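Long-range contacts in putative molybdenum cofactor biosynthesis protein (Corynebacterium diphtheriae, PDB 2G2C), which probably takes part in molybdenum cofactor biosynthesis and carries a probable molybdopterin-binding domain: residues I6-I11 against A70-T75; L45-V50 against L66-R71. All blocks are in the same frame, centred on the assembly; numbering follows the deposited sequence. Where two conformers were deposited one is given.

Both contacts involve one beta-alpha-beta crossover of the alpha/beta fold, in which strand 42-51 leads through helix 55-67 into strand 72-76, with strand 5-13 lying between the two in the sheet. Interaction 1 is the buried strand pairing of 5-13 with 72-76; interaction 2 is the surface contact where the end of the helix meets the edge strand. Their centres are 5 Å apart and they share Ala70 and Arg71. Strand 5-13 joins them, with Ser8 O 2.8 Å from Ile46 N and Ile10 O 3.0 Å from Val49 N. At the C-terminal end of interaction 1, the side chain of Thr75 lies about 8 Å from a bound sodium ion.

Interaction 1 (I6-I11 against A70-T75); sequences IKSAII and ARFIIT
Strand 6-11 runs parallel to strand 72-75, their axes 4.7 Å apart and inclined by 18°, with Ser8, Ala9, Ile10 and Ile11 in register with Phe72, Ile73, Ile74 and Thr75. At the entry, Lys7 O accepts from both Arg71 N (2.7 Å) and Phe72 N (3.1 Å), the first donor above the carbonyl plane and the second in it; the bend at Arg71 (psi -6°) brings both N-H groups to one oxygen. Beyond it the ladder is regular: Ala9 donates to Phe72 O, Ile74 donates to Ala9 O nearly along the C=O axis, and Ile11 donates to Ile74 O. On one face, Ser8 OG sits at the edge of the Phe72 ring, in its plane and 3.7 Å from CD2, while also donating to Ile6 O. Phe72 CG is anti to the backbone N (chi1 175°), and Ile6 CG2 lies obliquely against Phe72 CB. Ile10 CG1 and Ile74 CG2 pack alongside each other at 3.9 Å. On the other face, Ile11 CD1 crosses to Ile73 CG2 at 3.7 Å. Ala9 CB lies against Ala70 CB and Ile73 CG1. Helix 55-67 packs on the face of Ala9, Ile11 and Ile73, helix 26-34 on that of Ile10, Phe72 and Ile74, and strand 42-51 flanks strand 5-13.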
# COMPACT_ATOMS: atom_id res chain seq x y z
N ILE A 6 -11.58 -9.09 -1.77
CA ILE A 6 -10.22 -8.77 -2.15
C ILE A 6 -9.32 -9.06 -0.94
O ILE A 6 -9.39 -8.36 0.08
CB ILE A 6 -10.09 -7.28 -2.57
CG1 ILE A 6 -11.03 -6.95 -3.75
CG2 ILE A 6 -8.62 -6.93 -2.87
CD1 ILE A 6 -11.09 -5.44 -4.12
N LYS A 7 -8.52 -10.11 -1.05
CA LYS A 7 -7.59 -10.44 0.03
C LYS A 7 -6.57 -9.32 0.14
O LYS A 7 -5.87 -8.99 -0.83
CB LYS A 7 -6.91 -11.80 -0.19
CG LYS A 7 -7.73 -13.00 0.26
CD LYS A 7 -8.89 -13.26 -0.67
CE LYS A 7 -9.71 -14.44 -0.19
NZ LYS A 7 -11.15 -14.23 -0.50
N SER A 8 -6.49 -8.75 1.33
CA SER A 8 -5.74 -7.51 1.54
C SER A 8 -4.72 -7.59 2.65
O SER A 8 -4.92 -8.32 3.63
CB SER A 8 -6.66 -6.31 1.80
OG SER A 8 -7.65 -6.19 0.78
N ALA A 9 -3.66 -6.80 2.51
CA ALA A 9 -2.65 -6.71 3.57
C ALA A 9 -2.29 -5.27 3.82
O ALA A 9 -2.17 -4.45 2.87
CB ALA A 9 -1.37 -7.51 3.21
N ILE A 10 -2.08 -4.98 5.09
CA ILE A 10 -1.58 -3.65 5.49
C ILE A 10 -0.17 -3.78 6.04
O ILE A 10 0.11 -4.70 6.86
CB ILE A 10 -2.51 -2.99 6.54
CG1 ILE A 10 -3.90 -2.72 5.90
CG2 ILE A 10 -1.81 -1.77 7.22
CD1 ILE A 10 -4.99 -2.34 6.89
N ILE A 11 0.71 -2.87 5.61
CA ILE A 11 2.10 -2.84 6.11
C ILE A 11 2.42 -1.44 6.56
O ILE A 11 2.50 -0.51 5.74
CB ILE A 11 3.10 -3.27 5.01
CG1 ILE A 11 2.76 -4.70 4.56
CG2 ILE A 11 4.53 -3.12 5.51
CD1 ILE A 11 3.44 -5.14 3.22
N ALA A 70 -2.36 -12.23 -0.74
CA ALA A 70 -2.93 -10.87 -0.84
C ALA A 70 -2.89 -10.35 -2.28
O ALA A 70 -1.87 -10.47 -2.98
CB ALA A 70 -2.18 -9.93 0.07
N ARG A 71 -4.03 -9.80 -2.69
CA ARG A 71 -4.10 -9.15 -4.00
C ARG A 71 -4.17 -7.62 -3.92
O ARG A 71 -4.12 -6.95 -4.93
CB ARG A 71 -5.22 -9.73 -4.87
CG ARG A 71 -4.95 -11.21 -5.21
CD ARG A 71 -5.89 -11.66 -6.31
NE ARG A 71 -5.69 -10.93 -7.56
CZ ARG A 71 -6.64 -10.72 -8.48
NH1 ARG A 71 -7.88 -11.24 -8.32
NH2 ARG A 71 -6.33 -10.00 -9.57
N PHE A 72 -4.28 -7.10 -2.69
CA PHE A 72 -4.25 -5.65 -2.48
C PHE A 72 -3.37 -5.45 -1.28
O PHE A 72 -3.64 -6.01 -0.21
CB PHE A 72 -5.65 -5.08 -2.23
CG PHE A 72 -5.64 -3.62 -1.89
CD1 PHE A 72 -5.06 -2.70 -2.74
CD2 PHE A 72 -6.17 -3.15 -0.69
CE1 PHE A 72 -5.01 -1.33 -2.43
CE2 PHE A 72 -6.11 -1.77 -0.37
CZ PHE A 72 -5.56 -0.88 -1.24
N ILE A 73 -2.27 -4.72 -1.46
CA ILE A 73 -1.34 -4.46 -0.38
C ILE A 73 -1.19 -2.97 -0.29
O ILE A 73 -0.88 -2.32 -1.30
CB ILE A 73 0.05 -5.09 -0.69
CG1 ILE A 73 -0.10 -6.62 -0.79
CG2 ILE A 73 1.06 -4.68 0.38
CD1 ILE A 73 1.19 -7.37 -1.21
N ILE A 74 -1.45 -2.42 0.90
CA ILE A 74 -1.27 -0.97 1.09
C ILE A 74 -0.22 -0.77 2.19
O ILE A 74 -0.32 -1.38 3.25
CB ILE A 74 -2.60 -0.25 1.35
CG1 ILE A 74 -2.34 1.29 1.42
CG2 ILE A 74 -3.27 -0.78 2.59
CD1 ILE A 74 -3.56 2.14 1.03
N THR A 75 0.79 0.05 1.90
CA THR A 75 1.82 0.38 2.88
C THR A 75 1.55 1.82 3.36
O THR A 75 0.96 2.64 2.63
CB THR A 75 3.25 0.31 2.29
OG1 THR A 75 3.43 1.29 1.25
CG2 THR A 75 3.51 -1.10 1.70

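Interaction 2 (L45-V50 against L66-R71)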
# COMPACT_ATOMS: atom_id res chain seq x y z
N LEU A 45 -9.11 -8.44 5.14
CA LEU A 45 -7.76 -8.21 5.67
C LEU A 45 -7.13 -9.50 6.18
O LEU A 45 -7.51 -10.00 7.26
CB LEU A 45 -7.78 -7.16 6.78
CG LEU A 45 -6.42 -6.69 7.29
CD1 LEU A 45 -5.69 -5.90 6.21
CD2 LEU A 45 -6.66 -5.82 8.48
N ILE A 46 -6.19 -10.06 5.43
CA ILE A 46 -5.57 -11.33 5.82
C ILE A 46 -4.33 -11.17 6.66
O ILE A 46 -3.89 -12.12 7.32
CB ILE A 46 -5.33 -12.23 4.60
CG1 ILE A 46 -4.17 -11.69 3.75
CG2 ILE A 46 -6.67 -12.39 3.83
CD1 ILE A 46 -3.65 -12.69 2.68
N SER A 47 -3.78 -9.95 6.67
CA SER A 47 -2.52 -9.67 7.35
C SER A 47 -2.42 -8.18 7.67
O SER A 47 -2.78 -7.38 6.82
CB SER A 47 -1.36 -10.06 6.42
OG SER A 47 -0.10 -9.75 6.99
N GLU A 48 -1.94 -7.85 8.86
CA GLU A 48 -1.46 -6.48 9.12
C GLU A 48 -0.21 -6.58 9.95
O GLU A 48 -0.11 -7.41 10.87
CB GLU A 48 -2.50 -5.60 9.80
CG GLU A 48 -2.97 -6.12 11.15
CD GLU A 48 -2.07 -5.74 12.34
OE1 GLU A 48 -2.30 -6.32 13.42
OE2 GLU A 48 -1.15 -4.89 12.22
N VAL A 49 0.80 -5.79 9.58
CA VAL A 49 2.06 -5.79 10.29
C VAL A 49 2.59 -4.36 10.41
O VAL A 49 2.15 -3.46 9.69
CB VAL A 49 3.14 -6.70 9.61
CG1 VAL A 49 2.59 -8.12 9.40
CG2 VAL A 49 3.52 -6.12 8.25
N VAL A 50 3.51 -4.18 11.36
CA VAL A 50 4.31 -2.98 11.47
C VAL A 50 5.75 -3.45 11.29
O VAL A 50 6.19 -4.44 11.93
CB VAL A 50 4.17 -2.30 12.85
CG1 VAL A 50 5.13 -1.10 12.93
CG2 VAL A 50 2.72 -1.92 13.10
N LEU A 66 2.25 -11.29 -0.42
CA LEU A 66 1.95 -11.87 -1.73
C LEU A 66 1.87 -13.41 -1.64
O LEU A 66 1.01 -14.00 -2.25
CB LEU A 66 3.01 -11.47 -2.76
CG LEU A 66 2.99 -9.98 -3.12
CD1 LEU A 66 4.29 -9.65 -3.86
CD2 LEU A 66 1.79 -9.59 -4.00
N LYS A 67 2.80 -14.02 -0.92
CA LYS A 67 2.82 -15.50 -0.75
C LYS A 67 1.54 -15.98 -0.08
O LYS A 67 1.01 -17.08 -0.37
CB LYS A 67 4.03 -15.90 0.08
CG LYS A 67 5.32 -15.97 -0.72
CD LYS A 67 6.54 -16.37 0.13
CE LYS A 67 6.29 -17.57 1.00
NZ LYS A 67 7.56 -17.91 1.72
N GLN A 68 1.04 -15.15 0.85
CA GLN A 68 -0.18 -15.52 1.59
C GLN A 68 -1.44 -15.31 0.76
O GLN A 68 -2.56 -15.67 1.19
CB GLN A 68 -0.23 -14.77 2.91
CG GLN A 68 0.95 -15.20 3.81
CD GLN A 68 0.91 -14.72 5.24
OE1 GLN A 68 0.01 -13.98 5.66
NE2 GLN A 68 1.92 -15.14 6.02
N GLY A 69 -1.27 -14.77 -0.44
CA GLY A 69 -2.39 -14.62 -1.36
C GLY A 69 -2.99 -13.21 -1.41
O GLY A 69 -4.05 -13.02 -2.02
N ALA A 70 -2.36 -12.23 -0.74
CA ALA A 70 -2.93 -10.87 -0.84
C ALA A 70 -2.89 -10.35 -2.28
O ALA A 70 -1.87 -10.47 -2.98
CB ALA A 70 -2.18 -9.93 0.07
N ARG A 71 -4.03 -9.80 -2.69
CA ARG A 71 -4.10 -9.15 -4.00
C ARG A 71 -4.17 -7.62 -3.92
O ARG A 71 -4.12 -6.95 -4.93
CB ARG A 71 -5.22 -9.73 -4.87
CG ARG A 71 -4.95 -11.21 -5.21
CD ARG A 71 -5.89 -11.66 -6.31
NE ARG A 71 -5.69 -10.93 -7.56
CZ ARG A 71 -6.64 -10.72 -8.48
NH1 ARG A 71 -7.88 -11.24 -8.32
NH2 ARG A 71 -6.33 -10.00 -9.57
O HOH W 1 -0.85 -13.22 8.52
O HOH W 2 1.56 -11.12 5.34
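Ile46 holds CG1 in the crowded position between its backbone N and carbonyl carbon (chi1 73°), and an extended chi2 of 167° carries CD1 out from strand 42-51 to the end of helix 55-67. That helix closes in a Schellman motif: Gly69 takes a positive phi of 100°, a conformation that glycine adopts readily, and its N donates to Leu66 O at 3.0 Å. Ile46 CD1 abuts the turn tip-on, 3.5 Å from Gln68 O and 3.7 Å from Ala70 N. Its apolar neighbours are Gln68 CB, at 4.0 Å from CD1, and Ala70 CB, at 4.1 Å, so one methyl rests against the backbone, flanked by a methylene and a methyl. Ile46 and the following Ser47 both direct CB toward the turn, because the backbone of Ile46 departs from the extended form of its strand. On strand 5-13, the neighbour of 42-51 in the sheet, Lys7 touches Ile46 and Ala9 touches Ser47. No direct hydrogen bond joins the segments; water carries the polar part. The Gln68 chain, extended beyond CG, carries its OE1 to the side of Ser47 and the two waters. One water donates to Gln68 OE1 at 3.1 Å and, weakly, to Ile46 O. A second water also donates weakly to Gln68 OE1 and lies within hydrogen-bonding distance, 2.7 Å, of Ser47 OG.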